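Local coordinates for uncharacterized protein (PDB 4OBM) that is of unknown function but, as a LytR-CpsA-Psr family member, may take part in attaching polymers to the cell wall or in regulating transcription, at residues M148-L152 and L168-I173; V112-L117 and S175-F181; L59-I64 and D240-I244. The contacts are given in a common frame with arbitrary orientation. Numbering follows the deposited sequence.

How the contacts relate
Contacts 1 and 2 form one continuous packed region along helix 164-181: contact 1 uses its 168-173 part and contact 2 its 175-181 part, with centres about 11 Å apart. They touch directly, Met-148 CE lying 3.4 Å from Thr-115 OG1 and 3.6 Å from Phe-176 CB. Contact 3 belongs to a separate three-stranded sheet; its centre is about 20 Å from that of contact 1 and about 29 Å from that of contact 2, on the other side of the chain's centre from contact 2. In sequence the pairs are concentric: 59-64 with 240-244 brackets 112-117 with 175-181, which in turn brackets 148-152 with 168-173. Contact 3 thus joins segments separated by 175 residues.

Contact 1 of 3, residues M148-L152 and L168-I173; sequences MYAYL and LNATVI
This is a near-antiparallel helix-helix packing with a knob-into-hole contact, joining the last turn of helix 145-152 to helix 164-181. The axes of 148-152 and 168-173 approach to 10.8 Å, with 154° between their N-to-C directions, and the nearest CA atoms are those of Leu-152 and Asn-169, 5.9 Å apart. Both segments are alpha-helical throughout.

Apolar packing centres on Leu-152 (chi1 t, chi2 p), the knob among Leu-168, Asn-169, Val-172 and Ile-173: its CD1 is 3.6 Å from Val-172 CG1 and its CD2 3.8 Å from Ile-173 CD1. Selenomethionine Met-148 (t, p, t) adds CE at 3.6 Å from Val-172 CG1, and beyond it Phe-109 of helix 102-112 covers both Met-148 and Leu-152.

One CH-pi contact sets Leu-168 CD1 4.3 Å from the Tyr-151 ring centroid, 4° off the normal.

The polar link lies at a helix C-terminus: Asn-169 (chi1 m) donates from ND2 to Leu-152 O at 2.8 Å, with an N-H...O angle of 164°.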
HETATM    1  N   MSE A 148       2.722 -12.079  11.076  1.00 23.51           N
HETATM    2  CA  MSE A 148       2.498 -10.789  10.458  0.70 20.13           C
HETATM    3  C   MSE A 148       1.241 -10.835   9.582  1.00 26.15           C
HETATM    4  O   MSE A 148       0.399  -9.942   9.691  1.00 26.52           O
HETATM    5  CB  MSE A 148       3.744 -10.444   9.640  0.70 20.12           C
HETATM    6  CG  MSE A 148       3.641  -9.186   8.875  0.70 23.02           C
HETATM    7 SE   MSE A 148       4.028  -7.700   9.983  0.52 26.39          SE
HETATM    8  CE  MSE A 148       4.432  -6.570   8.560  0.70 22.26           C
ATOM      9  N   TYR A 149       1.112 -11.889   8.733  1.00 23.62           N
ATOM     10  CA  TYR A 149      -0.026 -12.113   7.832  1.00 23.59           C
ATOM     11  C   TYR A 149      -1.343 -12.280   8.644  1.00 29.18           C
ATOM     12  O   TYR A 149      -2.311 -11.580   8.353  1.00 29.12           O
ATOM     13  CB  TYR A 149       0.211 -13.333   6.899  1.00 24.19           C
ATOM     14  CG  TYR A 149      -0.872 -13.462   5.851  1.00 25.49           C
ATOM     15  CD1 TYR A 149      -0.785 -12.772   4.645  1.00 27.08           C
ATOM     16  CD2 TYR A 149      -2.045 -14.171   6.113  1.00 25.61           C
ATOM     17  CE1 TYR A 149      -1.831 -12.794   3.722  1.00 25.86           C
ATOM     18  CE2 TYR A 149      -3.101 -14.181   5.209  1.00 25.96           C
ATOM     19  CZ  TYR A 149      -2.991 -13.487   4.016  1.00 30.26           C
ATOM     20  OH  TYR A 149      -4.004 -13.535   3.094  1.00 29.53           O
ATOM     21  N   ALA A 150      -1.364 -13.183   9.657  1.00 25.33           N
ATOM     22  CA  ALA A 150      -2.532 -13.451  10.519  1.00 24.65           C
ATOM     23  C   ALA A 150      -3.027 -12.186  11.252  1.00 28.98           C
ATOM     24  O   ALA A 150      -4.234 -11.936  11.301  1.00 27.78           O
ATOM     25  CB  ALA A 150      -2.208 -14.544  11.523  1.00 25.21           C
ATOM     26  N   TYR A 151      -2.099 -11.376  11.777  1.00 26.59           N
ATOM     27  CA  TYR A 151      -2.422 -10.104  12.449  1.00 25.97           C
ATOM     28  C   TYR A 151      -3.095  -9.122  11.476  1.00 27.32           C
ATOM     29  O   TYR A 151      -4.101  -8.515  11.802  1.00 26.40           O
ATOM     30  CB  TYR A 151      -1.133  -9.466  13.056  1.00 26.68           C
ATOM     31  CG  TYR A 151      -1.331  -8.228  13.926  1.00 28.10           C
ATOM     32  CD1 TYR A 151      -2.480  -8.067  14.700  1.00 30.20           C
ATOM     33  CD2 TYR A 151      -0.335  -7.259  14.030  1.00 28.75           C
ATOM     34  CE1 TYR A 151      -2.652  -6.952  15.520  1.00 31.00           C
ATOM     35  CE2 TYR A 151      -0.493  -6.143  14.856  1.00 29.63           C
ATOM     36  CZ  TYR A 151      -1.658  -5.990  15.593  1.00 36.55           C
ATOM     37  OH  TYR A 151      -1.836  -4.894  16.400  1.00 37.82           O
ATOM     38  N   LEU A 152      -2.533  -8.995  10.283  1.00 24.68           N
ATOM     39  CA  LEU A 152      -2.940  -8.074   9.238  1.00 24.37           C
ATOM     40  C   LEU A 152      -4.321  -8.389   8.629  1.00 23.84           C
ATOM     41  O   LEU A 152      -5.003  -7.466   8.157  1.00 19.44           O
ATOM     42  CB  LEU A 152      -1.862  -8.124   8.146  1.00 25.07           C
ATOM     43  CG  LEU A 152      -1.716  -6.910   7.228  1.00 32.09           C
ATOM     44  CD1 LEU A 152      -1.254  -5.675   7.995  1.00 31.58           C
ATOM     45  CD2 LEU A 152      -0.752  -7.222   6.071  1.00 39.23           C
ATOM     46  N   LEU A 168      -4.924  -0.348  10.944  1.00 25.68           N
ATOM     47  CA  LEU A 168      -3.967  -1.378  11.352  1.00 25.21           C
ATOM     48  C   LEU A 168      -3.072  -1.734  10.175  1.00 28.39           C
ATOM     49  O   LEU A 168      -1.850  -1.725  10.315  1.00 27.98           O
ATOM     50  CB  LEU A 168      -4.728  -2.628  11.884  1.00 25.29           C
ATOM     51  CG  LEU A 168      -3.965  -3.720  12.657  1.00 29.50           C
ATOM     52  CD1 LEU A 168      -3.384  -4.779  11.733  1.00 29.40           C
ATOM     53  CD2 LEU A 168      -2.978  -3.136  13.689  1.00 30.39           C
ATOM     54  N   ASN A 169      -3.679  -1.998   8.994  1.00 24.35           N
ATOM     55  CA  ASN A 169      -2.925  -2.330   7.801  1.00 23.53           C
ATOM     56  C   ASN A 169      -1.984  -1.180   7.402  1.00 28.45           C
ATOM     57  O   ASN A 169      -0.798  -1.436   7.157  1.00 27.69           O
ATOM     58  CB  ASN A 169      -3.873  -2.712   6.671  1.00 24.90           C
ATOM     59  CG  ASN A 169      -4.257  -4.176   6.670  1.00 34.63           C
ATOM     60  OD1 ASN A 169      -3.992  -4.891   5.710  1.00 33.03           O
ATOM     61  ND2 ASN A 169      -4.828  -4.681   7.763  1.00 17.89           N
ATOM     62  N   ALA A 170      -2.473   0.085   7.405  1.00 25.49           N
ATOM     63  CA  ALA A 170      -1.632   1.246   7.067  1.00 25.63           C
ATOM     64  C   ALA A 170      -0.366   1.318   7.950  1.00 30.81           C
ATOM     65  O   ALA A 170       0.744   1.417   7.430  1.00 31.57           O
ATOM     66  CB  ALA A 170      -2.438   2.535   7.197  1.00 26.48           C
ATOM     67  N   THR A 171      -0.557   1.199   9.269  1.00 26.83           N
ATOM     68  CA  THR A 171       0.434   1.289  10.329  1.00 26.55           C
ATOM     69  C   THR A 171       1.429   0.130  10.265  1.00 29.22           C
ATOM     70  O   THR A 171       2.626   0.371  10.302  1.00 29.39           O
ATOM     71  CB  THR A 171      -0.323   1.311  11.682  1.00 36.26           C
ATOM     72  OG1 THR A 171      -1.172   2.456  11.712  1.00 38.10           O
ATOM     73  CG2 THR A 171       0.604   1.336  12.881  1.00 38.29           C
ATOM     74  N   VAL A 172       0.934  -1.117  10.231  1.00 24.57           N
ATOM     75  CA  VAL A 172       1.767  -2.324  10.185  1.00 24.83           C
ATOM     76  C   VAL A 172       2.627  -2.332   8.886  1.00 28.18           C
ATOM     77  O   VAL A 172       3.822  -2.627   8.954  1.00 27.66           O
ATOM     78  CB  VAL A 172       0.872  -3.588  10.335  1.00 28.30           C
ATOM     79  CG1 VAL A 172       1.613  -4.863   9.979  1.00 27.33           C
ATOM     80  CG2 VAL A 172       0.303  -3.680  11.743  1.00 28.69           C
ATOM     81  N   ILE A 173       2.037  -1.968   7.732  1.00 24.05           N
ATOM     82  CA  ILE A 173       2.772  -1.920   6.460  1.00 23.43           C
ATOM     83  C   ILE A 173       3.799  -0.770   6.488  1.00 27.87           C
ATOM     84  O   ILE A 173       4.911  -0.955   5.972  1.00 28.42           O
ATOM     85  CB  ILE A 173       1.812  -1.890   5.212  1.00 25.65           C
ATOM     86  CG1 ILE A 173       1.007  -3.212   5.089  1.00 24.37           C
ATOM     87  CG2 ILE A 173       2.534  -1.555   3.883  1.00 27.25           C
ATOM     88  CD1 ILE A 173       1.823  -4.566   5.138  1.00 24.63           C
TER

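Contact 2 of 3, residues V112-L117 and S175-F181; sequences VGNTTL and SFIDQNF
Gln-179 clasps the backbone of Thr-116 through both ends of its amide: Thr-116 N donates to Gln-179 OE1 at 2.7 Å, while Gln-179 NE2 donates to Thr-116 O at 3.1 Å (N-H...O angles 171° and 162°). The side chain (chi1 m, chi2 t) thus pairs with a strand residue whose neighbours Thr-115 and Leu-117 are joined by backbone hydrogen bonds to strand 141-143. A second amide, Asn-180 (chi1 m), donates from ND2 to Asn-114 O at 3.2 Å and, within its own segment, to Phe-176 O, also at 3.2 Å.

These bonds hold the turn after helix 102-112 and the start of strand 115-119 against the last turns of helix 164-181. The axes of 115-117 and 175-181 come within 8.0 Å, with 131° between their N-to-C directions; CA atoms are nearest at Thr-115 with Phe-176 (5.4 Å) and Gly-113 with Asn-180 (6.3 Å). Gly-113 leaves the helical conformation at phi 145°, psi 170°, backbone angles that by themselves demand glycine, since any CB would collide with the carbonyl O of Val-112; it would also clash with Asn-180 OD1, at 2.5 Å.

Val-112 (chi1 t) packs against two aromatic residues, CB 3.6 Å from Phe-176 CZ and CG1 3.7 Å from Phe-181 CE1. Thr-115 OG1 meets the edge of the Phe-176 ring at CD1, 3.3 Å away. Phe-109 meets the Phe-176 ring edge-to-face.

Because the three cross-segment hydrogen bonds all pair side-chain amides with main-chain groups, Gln-179 and Asn-180 fix the backbone path of 114-116.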
ATOM      1  N   VAL A 112      11.846 -10.465   2.952  1.00 22.56           N
ATOM      2  CA  VAL A 112      12.320  -9.111   3.292  1.00 21.71           C
ATOM      3  C   VAL A 112      12.843  -9.024   4.757  1.00 26.86           C
ATOM      4  O   VAL A 112      13.937  -8.491   4.985  1.00 26.93           O
ATOM      5  CB  VAL A 112      11.257  -8.025   2.974  1.00 23.83           C
ATOM      6  CG1 VAL A 112      11.757  -6.624   3.336  1.00 23.09           C
ATOM      7  CG2 VAL A 112      10.859  -8.073   1.505  1.00 23.13           C
ATOM      8  N   GLY A 113      12.073  -9.540   5.710  1.00 22.33           N
ATOM      9  CA  GLY A 113      12.451  -9.539   7.122  1.00 21.03           C
ATOM     10  C   GLY A 113      11.257  -9.363   8.028  1.00 24.42           C
ATOM     11  O   GLY A 113      10.156  -9.065   7.555  1.00 21.98           O
ATOM     12  N   ASN A 114      11.479  -9.563   9.335  1.00 22.50           N
ATOM     13  CA  ASN A 114      10.487  -9.441  10.402  1.00 21.93           C
ATOM     14  C   ASN A 114      10.147  -7.982  10.727  1.00 29.68           C
ATOM     15  O   ASN A 114      10.956  -7.094  10.489  1.00 30.13           O
ATOM     16  CB  ASN A 114      11.022 -10.089  11.663  1.00 20.46           C
ATOM     17  CG  ASN A 114      11.364 -11.552  11.564  1.00 38.15           C
ATOM     18  OD1 ASN A 114      10.726 -12.331  10.846  1.00 30.75           O
ATOM     19  ND2 ASN A 114      12.354 -11.964  12.339  1.00 29.22           N
ATOM     20  N   THR A 115       8.970  -7.742  11.322  1.00 28.02           N
ATOM     21  CA  THR A 115       8.575  -6.399  11.746  1.00 27.92           C
ATOM     22  C   THR A 115       8.260  -6.414  13.251  1.00 31.97           C
ATOM     23  O   THR A 115       7.620  -7.350  13.748  1.00 32.19           O
ATOM     24  CB  THR A 115       7.397  -5.871  10.899  1.00 31.47           C
ATOM     25  OG1 THR A 115       7.682  -6.073   9.516  1.00 30.04           O
ATOM     26  CG2 THR A 115       7.140  -4.392  11.120  1.00 26.64           C
ATOM     27  N   THR A 116       8.718  -5.378  13.963  1.00 28.48           N
ATOM     28  CA  THR A 116       8.478  -5.191  15.393  1.00 28.89           C
ATOM     29  C   THR A 116       7.266  -4.254  15.548  1.00 33.07           C
ATOM     30  O   THR A 116       7.294  -3.124  15.066  1.00 33.74           O
ATOM     31  CB  THR A 116       9.745  -4.694  16.086  1.00 34.12           C
ATOM     32  OG1 THR A 116      10.689  -5.759  16.088  1.00 36.31           O
ATOM     33  CG2 THR A 116       9.495  -4.246  17.505  1.00 30.23           C
ATOM     34  N   LEU A 117       6.197  -4.749  16.180  1.00 29.30           N
ATOM     35  CA  LEU A 117       4.943  -3.998  16.352  1.00 28.95           C
ATOM     36  C   LEU A 117       4.467  -4.006  17.785  1.00 31.04           C
ATOM     37  O   LEU A 117       4.593  -5.021  18.477  1.00 29.59           O
ATOM     38  CB  LEU A 117       3.818  -4.576  15.459  1.00 28.56           C
ATOM     39  CG  LEU A 117       4.144  -4.842  13.984  1.00 32.97           C
ATOM     40  CD1 LEU A 117       3.180  -5.853  13.386  1.00 32.11           C
ATOM     41  CD2 LEU A 117       4.171  -3.544  13.188  1.00 35.91           C
ATOM     42  N   SER A 175       5.377   0.333   9.174  1.00 27.29           N
ATOM     43  CA  SER A 175       6.408  -0.203  10.058  1.00 27.06           C
ATOM     44  C   SER A 175       7.297  -1.200   9.307  1.00 29.71           C
ATOM     45  O   SER A 175       8.511  -1.141   9.447  1.00 29.97           O
ATOM     46  CB  SER A 175       5.767  -0.857  11.275  1.00 29.42           C
ATOM     47  OG  SER A 175       5.108   0.092  12.093  1.00 33.23           O
ATOM     48  N   PHE A 176       6.696  -2.072   8.488  1.00 26.03           N
ATOM     49  CA  PHE A 176       7.387  -3.067   7.644  1.00 26.15           C
ATOM     50  C   PHE A 176       8.342  -2.398   6.631  1.00 30.42           C
ATOM     51  O   PHE A 176       9.460  -2.878   6.443  1.00 29.49           O
ATOM     52  CB  PHE A 176       6.351  -3.957   6.906  1.00 27.20           C
ATOM     53  CG  PHE A 176       6.934  -4.892   5.870  1.00 27.82           C
ATOM     54  CD1 PHE A 176       7.713  -5.983   6.250  1.00 29.99           C
ATOM     55  CD2 PHE A 176       6.710  -4.679   4.513  1.00 27.40           C
ATOM     56  CE1 PHE A 176       8.274  -6.832   5.288  1.00 30.35           C
ATOM     57  CE2 PHE A 176       7.281  -5.522   3.556  1.00 30.07           C
ATOM     58  CZ  PHE A 176       8.049  -6.599   3.949  1.00 28.21           C
ATOM     59  N   ILE A 177       7.902  -1.285   6.002  1.00 28.24           N
ATOM     60  CA  ILE A 177       8.689  -0.535   5.019  1.00 27.69           C
ATOM     61  C   ILE A 177       9.848   0.204   5.716  1.00 32.86           C
ATOM     62  O   ILE A 177      10.966   0.181   5.214  1.00 32.06           O
ATOM     63  CB  ILE A 177       7.810   0.427   4.164  1.00 30.09           C
ATOM     64  CG1 ILE A 177       6.859  -0.376   3.229  1.00 29.61           C
ATOM     65  CG2 ILE A 177       8.685   1.411   3.342  1.00 29.37           C
ATOM     66  CD1 ILE A 177       5.629   0.404   2.687  1.00 34.31           C
ATOM     67  N   ASP A 178       9.574   0.866   6.848  1.00 30.56           N
ATOM     68  CA  ASP A 178      10.576   1.615   7.614  1.00 30.16           C
ATOM     69  C   ASP A 178      11.648   0.730   8.238  1.00 33.05           C
ATOM     70  O   ASP A 178      12.823   1.100   8.211  1.00 34.79           O
ATOM     71  CB  ASP A 178       9.901   2.421   8.726  1.00 31.61           C
ATOM     72  CG  ASP A 178       9.088   3.596   8.237  1.00 34.64           C
ATOM     73  OD1 ASP A 178       9.216   3.952   7.038  1.00 34.07           O
ATOM     74  OD2 ASP A 178       8.376   4.200   9.063  1.00 34.96           O
ATOM     75  N   GLN A 179      11.260  -0.408   8.817  1.00 27.17           N
ATOM     76  CA  GLN A 179      12.222  -1.268   9.508  1.00 27.90           C
ATOM     77  C   GLN A 179      13.069  -2.140   8.588  1.00 34.41           C
ATOM     78  O   GLN A 179      14.150  -2.572   9.012  1.00 35.65           O
ATOM     79  CB  GLN A 179      11.506  -2.172  10.512  1.00 28.67           C
ATOM     80  CG  GLN A 179      10.956  -1.407  11.707  1.00 30.67           C
ATOM     81  CD  GLN A 179       9.921  -2.208  12.435  1.00 41.32           C
ATOM     82  OE1 GLN A 179       9.998  -3.438  12.506  1.00 34.99           O
ATOM     83  NE2 GLN A 179       8.953  -1.524  13.025  1.00 23.42           N
ATOM     84  N   ASN A 180      12.592  -2.430   7.366  1.00 30.70           N
ATOM     85  CA  ASN A 180      13.301  -3.342   6.469  1.00 30.34           C
ATOM     86  C   ASN A 180      13.714  -2.758   5.127  1.00 34.88           C
ATOM     87  O   ASN A 180      14.403  -3.463   4.392  1.00 35.77           O
ATOM     88  CB  ASN A 180      12.442  -4.561   6.196  1.00 27.90           C
ATOM     89  CG  ASN A 180      12.156  -5.390   7.399  1.00 40.26           C
ATOM     90  OD1 ASN A 180      13.040  -6.066   7.935  1.00 35.69           O
ATOM     91  ND2 ASN A 180      10.907  -5.357   7.834  1.00 29.85           N
ATOM     92  N   PHE A 181      13.275  -1.541   4.761  1.00 30.88           N
ATOM     93  CA  PHE A 181      13.661  -0.993   3.450  1.00 31.32           C
ATOM     94  C   PHE A 181      14.607   0.171   3.581  1.00 36.00           C
ATOM     95  O   PHE A 181      15.363   0.418   2.647  1.00 35.24           O
ATOM     96  CB  PHE A 181      12.449  -0.583   2.597  1.00 32.56           C
ATOM     97  CG  PHE A 181      11.703  -1.735   1.978  1.00 32.42           C
ATOM     98  CD1 PHE A 181      10.834  -2.509   2.738  1.00 34.31           C
ATOM     99  CD2 PHE A 181      11.837  -2.023   0.626  1.00 33.98           C
ATOM    100  CE1 PHE A 181      10.134  -3.569   2.161  1.00 34.85           C
ATOM    101  CE2 PHE A 181      11.126  -3.073   0.045  1.00 35.52           C
ATOM    102  CZ  PHE A 181      10.279  -3.840   0.817  1.00 33.63           C
TER

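Contact 3 of 3, residues L59-I64 and D240-I244; sequences LPNAVI and DDYII
The Leu-59 methyl CD1 rests on the flat of the Tyr-242 ring, 3.9 Å from its centroid and 16° off the normal, in a CH-pi contact. Tyr-242 (chi1 t, chi2 78°) is hydrogen-bonded through its OH to Gly-235 N. A type I turn from Leu-59 to Ala-62, closed by Ala-62 N to Leu-59 O at 3.0 Å, leads into strand 62-63. At the turn, Asn-61 (chi1 p) reaches across so that ND2 donates to Asp-240 O at 2.8 Å (N-H...O angle 178°).

The two segments form the parallel pair of a mixed three-stranded sheet, in which 241-244 lies between 62-63 and the antiparallel 235-238. Ala-62 pairs with Tyr-242 (CA-CA 4.6 Å) and Val-63 with Ile-243 (4.7 Å). The ladder runs Tyr-242 N to Asn-61 O (2.9 Å), Val-63 N to Tyr-242 O (2.9 Å) and Ile-244 N to Val-63 O (3.0 Å).

On the Ala-62 and Tyr-242 face, the small Ala-62 leaves room for Ile-244, Ala-62 CB lying 4.1 Å from Ile-244 CD1. Ile-64 CG2 packs on Ile-244 CG1 at 3.7 Å, and Trp-249 of helix 246-256 touches both isoleucines. On the face of Val-63 and Ile-243, Val-63 (chi1 t) sits against the notch between Asp-241 and Ile-243, its CG2 lying 3.8 Å from Asp-241 CB and its CB 4.2 Å from Ile-243 CG1.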
ATOM      1  N   LEU A  59     -11.707   0.106   2.313  1.00 21.87           N
ATOM      2  CA  LEU A  59     -12.488  -1.070   2.711  1.00 19.41           C
ATOM      3  C   LEU A  59     -12.972  -1.780   1.466  1.00 22.91           C
ATOM      4  O   LEU A  59     -13.196  -1.105   0.463  1.00 22.71           O
ATOM      5  CB  LEU A  59     -13.682  -0.690   3.608  1.00 18.99           C
ATOM      6  CG  LEU A  59     -13.412  -0.374   5.084  1.00 22.44           C
ATOM      7  CD1 LEU A  59     -14.679   0.202   5.731  1.00 22.30           C
ATOM      8  CD2 LEU A  59     -12.940  -1.605   5.854  1.00 24.06           C
ATOM      9  N   PRO A  60     -13.119  -3.126   1.462  1.00 19.21           N
ATOM     10  CA  PRO A  60     -13.612  -3.798   0.249  1.00 18.80           C
ATOM     11  C   PRO A  60     -15.008  -3.341  -0.185  1.00 25.46           C
ATOM     12  O   PRO A  60     -15.315  -3.326  -1.397  1.00 26.27           O
ATOM     13  CB  PRO A  60     -13.626  -5.278   0.638  1.00 19.96           C
ATOM     14  CG  PRO A  60     -13.637  -5.283   2.111  1.00 24.24           C
ATOM     15  CD  PRO A  60     -12.872  -4.094   2.551  1.00 19.84           C
ATOM     16  N   ASN A  61     -15.841  -2.936   0.793  1.00 22.00           N
ATOM     17  CA  ASN A  61     -17.199  -2.481   0.534  1.00 23.07           C
ATOM     18  C   ASN A  61     -17.228  -0.963   0.349  1.00 27.64           C
ATOM     19  O   ASN A  61     -18.297  -0.354   0.416  1.00 28.23           O
ATOM     20  CB  ASN A  61     -18.162  -2.937   1.640  1.00 20.40           C
ATOM     21  CG  ASN A  61     -17.806  -2.429   3.025  1.00 35.51           C
ATOM     22  OD1 ASN A  61     -16.631  -2.165   3.363  1.00 30.29           O
ATOM     23  ND2 ASN A  61     -18.809  -2.329   3.872  1.00 18.15           N
ATOM     24  N   ALA A  62     -16.070  -0.355   0.067  1.00 24.57           N
ATOM     25  CA  ALA A  62     -16.041   1.092  -0.157  1.00 25.67           C
ATOM     26  C   ALA A  62     -16.640   1.449  -1.525  1.00 32.99           C
ATOM     27  O   ALA A  62     -16.300   0.817  -2.529  1.00 31.89           O
ATOM     28  CB  ALA A  62     -14.623   1.623  -0.051  1.00 25.63           C
ATOM     29  N   VAL A  63     -17.551   2.443  -1.546  1.00 31.60           N
ATOM     30  CA  VAL A  63     -18.181   2.990  -2.754  1.00 33.05           C
ATOM     31  C   VAL A  63     -17.458   4.337  -3.028  1.00 42.66           C
ATOM     32  O   VAL A  63     -17.520   5.248  -2.198  1.00 42.23           O
ATOM     33  CB  VAL A  63     -19.744   3.118  -2.611  1.00 36.43           C
ATOM     34  CG1 VAL A  63     -20.376   3.761  -3.841  1.00 36.67           C
ATOM     35  CG2 VAL A  63     -20.396   1.764  -2.332  1.00 35.65           C
ATOM     36  N   ILE A  64     -16.741   4.440  -4.164  1.00 43.28           N
ATOM     37  CA  ILE A  64     -15.950   5.636  -4.508  1.00 44.86           C
ATOM     38  C   ILE A  64     -16.471   6.364  -5.766  1.00 52.44           C
ATOM     39  O   ILE A  64     -15.835   7.328  -6.198  1.00 52.05           O
ATOM     40  CB  ILE A  64     -14.435   5.265  -4.690  1.00 47.42           C
ATOM     41  CG1 ILE A  64     -14.208   4.287  -5.865  1.00 48.06           C
ATOM     42  CG2 ILE A  64     -13.808   4.746  -3.390  1.00 47.22           C
ATOM     43  CD1 ILE A  64     -12.909   4.450  -6.559  1.00 56.09           C
ATOM     44  N   ASP A 240     -24.926  -2.380   3.458  1.00 37.05           N
ATOM     45  CA  ASP A 240     -23.699  -3.151   3.660  1.00 35.12           C
ATOM     46  C   ASP A 240     -22.512  -2.465   2.973  1.00 38.65           C
ATOM     47  O   ASP A 240     -21.400  -2.988   3.008  1.00 37.80           O
ATOM     48  CB  ASP A 240     -23.889  -4.593   3.180  1.00 35.97           C
ATOM     49  CG  ASP A 240     -24.882  -5.331   4.047  1.00 41.69           C
ATOM     50  OD1 ASP A 240     -24.786  -5.215   5.294  1.00 42.33           O
ATOM     51  OD2 ASP A 240     -25.781  -5.984   3.488  1.00 44.87           O
ATOM     52  N   ASP A 241     -22.744  -1.258   2.410  1.00 35.05           N
ATOM     53  CA  ASP A 241     -21.735  -0.462   1.724  1.00 34.05           C
ATOM     54  C   ASP A 241     -21.119   0.613   2.645  1.00 36.79           C
ATOM     55  O   ASP A 241     -21.652   0.923   3.719  1.00 36.85           O
ATOM     56  CB  ASP A 241     -22.345   0.197   0.472  1.00 36.96           C
ATOM     57  CG  ASP A 241     -22.767  -0.759  -0.629  1.00 46.03           C
ATOM     58  OD1 ASP A 241     -22.361  -1.943  -0.582  1.00 46.35           O
ATOM     59  OD2 ASP A 241     -23.475  -0.317  -1.552  1.00 52.24           O
ATOM     60  N   TYR A 242     -19.973   1.153   2.219  1.00 30.59           N
ATOM     61  CA  TYR A 242     -19.262   2.205   2.933  1.00 29.46           C
ATOM     62  C   TYR A 242     -18.993   3.325   1.936  1.00 34.47           C
ATOM     63  O   TYR A 242     -18.006   3.287   1.198  1.00 34.68           O
ATOM     64  CB  TYR A 242     -17.977   1.659   3.573  1.00 27.92           C
ATOM     65  CG  TYR A 242     -17.289   2.650   4.483  1.00 28.32           C
ATOM     66  CD1 TYR A 242     -17.756   2.882   5.774  1.00 30.01           C
ATOM     67  CD2 TYR A 242     -16.158   3.345   4.062  1.00 28.29           C
ATOM     68  CE1 TYR A 242     -17.125   3.799   6.617  1.00 30.04           C
ATOM     69  CE2 TYR A 242     -15.508   4.248   4.904  1.00 28.71           C
ATOM     70  CZ  TYR A 242     -15.985   4.458   6.185  1.00 33.78           C
ATOM     71  OH  TYR A 242     -15.351   5.351   7.009  1.00 31.80           O
ATOM     72  N   ILE A 243     -19.911   4.277   1.858  1.00 31.68           N
ATOM     73  CA  ILE A 243     -19.837   5.368   0.893  1.00 32.71           C
ATOM     74  C   ILE A 243     -18.772   6.371   1.333  1.00 35.92           C
ATOM     75  O   ILE A 243     -18.910   6.983   2.397  1.00 35.84           O
ATOM     76  CB  ILE A 243     -21.230   6.004   0.694  1.00 37.75           C
ATOM     77  CG1 ILE A 243     -22.238   4.938   0.179  1.00 38.18           C
ATOM     78  CG2 ILE A 243     -21.163   7.247  -0.242  1.00 39.92           C
ATOM     79  CD1 ILE A 243     -23.636   5.405   0.078  1.00 48.06           C
ATOM     80  N   ILE A 244     -17.702   6.517   0.511  1.00 29.99           N
ATOM     81  CA  ILE A 244     -16.595   7.442   0.786  1.00 29.16           C
ATOM     82  C   ILE A 244     -17.111   8.873   0.716  1.00 32.25           C
ATOM     83  O   ILE A 244     -17.782   9.224  -0.241  1.00 31.24           O
ATOM     84  CB  ILE A 244     -15.375   7.206  -0.159  1.00 31.49           C
ATOM     85  CG1 ILE A 244     -14.744   5.789   0.057  1.00 30.27           C
ATOM     86  CG2 ILE A 244     -14.316   8.328  -0.043  1.00 32.31           C
ATOM     87  CD1 ILE A 244     -14.228   5.434   1.529  1.00 31.21           C
TER